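Local atomic coordinates of MMS19 nucleotide excision repair protein homolog (Mus musculus, PDB entry 6TBL), a protein that probably serves as a key component of the cytosolic iron-sulfur assembly complex, helping insert iron-sulfur clusters into proteins of DNA metabolism and genome integrity. Residues 112-115 and 116-120. Sequence-based numbering, arbitrary orientation.
Sequences SARG and EWFLL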
loop_
_atom_site.group_PDB
_atom_site.type_symbol
_atom_site.label_atom_id
_atom_site.label_comp_id
_atom_site.label_asym_id
_atom_site.label_seq_id
_atom_site.Cartn_x
_atom_site.Cartn_y
_atom_site.Cartn_z
ATOM N N SER A 112 21.165 5.069 -9.769
ATOM C CA SER A 112 22.247 4.096 -9.680
ATOM C C SER A 112 22.614 3.801 -8.230
ATOM O O SER A 112 22.821 2.638 -7.859
ATOM C CB SER A 112 23.464 4.604 -10.453
ATOM O OG SER A 112 24.547 3.694 -10.360
ATOM N N ALA A 113 22.698 4.837 -7.394
ATOM C CA ALA A 113 23.078 4.629 -6.001
ATOM C C ALA A 113 21.983 3.899 -5.233
ATOM O O ALA A 113 22.256 2.934 -4.509
ATOM C CB ALA A 113 23.400 5.969 -5.337
ATOM N N ARG A 114 20.733 4.345 -5.384
ATOM C CA ARG A 114 19.633 3.729 -4.651
ATOM C C ARG A 114 19.419 2.284 -5.086
ATOM O O ARG A 114 19.083 1.426 -4.259
ATOM C CB ARG A 114 18.359 4.551 -4.843
ATOM C CG ARG A 114 17.205 4.198 -3.914
ATOM C CD ARG A 114 16.129 5.265 -4.033
ATOM N NE ARG A 114 15.103 5.179 -2.999
ATOM C CZ ARG A 114 13.848 4.802 -3.220
ATOM N NH1 ARG A 114 13.459 4.470 -4.443
ATOM N NH2 ARG A 114 12.983 4.760 -2.218
ATOM N N GLY A 115 19.614 1.995 -6.376
ATOM C CA GLY A 115 19.423 0.639 -6.861
ATOM C C GLY A 115 20.378 -0.357 -6.236
ATOM O O GLY A 115 20.014 -1.514 -6.008
ATOM N N GLU A 116 21.606 0.073 -5.941
ATOM C CA GLU A 116 22.566 -0.813 -5.296
ATOM C C GLU A 116 22.280 -0.979 -3.811
ATOM O O GLU A 116 22.661 -1.999 -3.225
ATOM C CB GLU A 116 23.988 -0.295 -5.508
ATOM C CG GLU A 116 24.469 -0.452 -6.934
ATOM C CD GLU A 116 24.528 -1.904 -7.369
ATOM O OE1 GLU A 116 24.976 -2.746 -6.563
ATOM O OE2 GLU A 116 24.114 -2.204 -8.509
ATOM N N TRP A 117 21.625 0.002 -3.187
ATOM C CA TRP A 117 21.242 -0.142 -1.789
ATOM C C TRP A 117 20.025 -1.039 -1.609
ATOM O O TRP A 117 19.799 -1.536 -0.501
ATOM C CB TRP A 117 20.983 1.231 -1.167
ATOM C CG TRP A 117 22.246 1.937 -0.773
ATOM C CD1 TRP A 117 23.073 2.653 -1.587
ATOM C CD2 TRP A 117 22.834 1.983 0.535
ATOM N NE1 TRP A 117 24.133 3.149 -0.869
ATOM C CE2 TRP A 117 24.009 2.753 0.437
ATOM C CE3 TRP A 117 22.472 1.458 1.780
ATOM C CZ2 TRP A 117 24.829 3.006 1.534
ATOM C CZ3 TRP A 117 23.289 1.709 2.868
ATOM C CH2 TRP A 117 24.453 2.476 2.738
ATOM N N PHE A 118 19.245 -1.261 -2.670
ATOM C CA PHE A 118 18.163 -2.237 -2.598
ATOM C C PHE A 118 18.694 -3.664 -2.580
ATOM O O PHE A 118 18.030 -4.563 -2.052
ATOM C CB PHE A 118 17.203 -2.057 -3.775
ATOM C CG PHE A 118 16.123 -1.042 -3.535
ATOM C CD1 PHE A 118 15.005 -1.367 -2.789
ATOM C CD2 PHE A 118 16.218 0.233 -4.067
ATOM C CE1 PHE A 118 14.010 -0.439 -2.571
ATOM C CE2 PHE A 118 15.223 1.167 -3.851
ATOM C CZ PHE A 118 14.118 0.829 -3.105
ATOM N N LEU A 119 19.881 -3.891 -3.138
ATOM C CA LEU A 119 20.438 -5.227 -3.280
ATOM C C LEU A 119 21.281 -5.663 -2.090
ATOM O O LEU A 119 21.899 -6.729 -2.150
ATOM C CB LEU A 119 21.291 -5.306 -4.552
ATOM C CG LEU A 119 20.642 -4.853 -5.858
ATOM C CD1 LEU A 119 21.670 -4.828 -6.979
ATOM C CD2 LEU A 119 19.477 -5.758 -6.211
ATOM N N LEU A 120 21.343 -4.870 -1.022
ATOM C CA LEU A 120 22.173 -5.253 0.116
ATOM C C LEU A 120 21.579 -6.450 0.849
ATOM O O LEU A 120 22.258 -7.462 1.055
ATOM C CB LEU A 120 22.358 -4.062 1.054
ATOM C CG LEU A 120 23.306 -2.984 0.530
ATOM C CD1 LEU A 120 23.405 -1.843 1.521
ATOM C CD2 LEU A 120 24.685 -3.569 0.247
#
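The C-terminal part of helix 104-118, in HEAT repeat 4 within the C-terminal piece of MMS19, brings Arg-114 and Phe-118 together one helical turn apart. With chi1 at -168°, CG of the extended arginine stands beside its own carbonyl carbon, on the side of the next turn, and comes 3.6 Å from CE2 of Phe-118. Farther out, CE2 lies over one face of the guanidinium, displaced toward its rim, with the two planes 88° apart, and NH1 sits in the plane of the phenyl ring at its edge, 3.8 Å from CE2. Arginine suits this place because its stem can rest against the CE2 corner of the ring while its tip bonds beyond the helix, NE to the carbonyl O of Ile-92 and NH1 to the backbone of the chain of another protein. Replacing it by an alanine would probably leave the Ile-92 carbonyl and the partner chain's backbone without this donor and open a gap beside the phenyl ring.

HEAT repeats are built from paired antiparallel helices. Helix 104-118 packs against helix 81-94 through Phe-118 on Ile-92; a flat phenyl can do this and still offer its edge to the guanidinium. Within the helix, Trp-117 N donates to Ala-113 O over 3.3 Å and Phe-118 N to Arg-114 O over 3.1 Å, both i to i+4 bonds, beside weak i to i+3 ones. Ala-113 O also meets the indole edge in its plane, 3.0 Å from CD1 of Trp-117. Tryptophan fits because its side chain touches Leu-76 and Val-91, and the NE1 of this buried residue is satisfied by Met-73 O. The small Ala-113 packs on His-74 of helix 63-76.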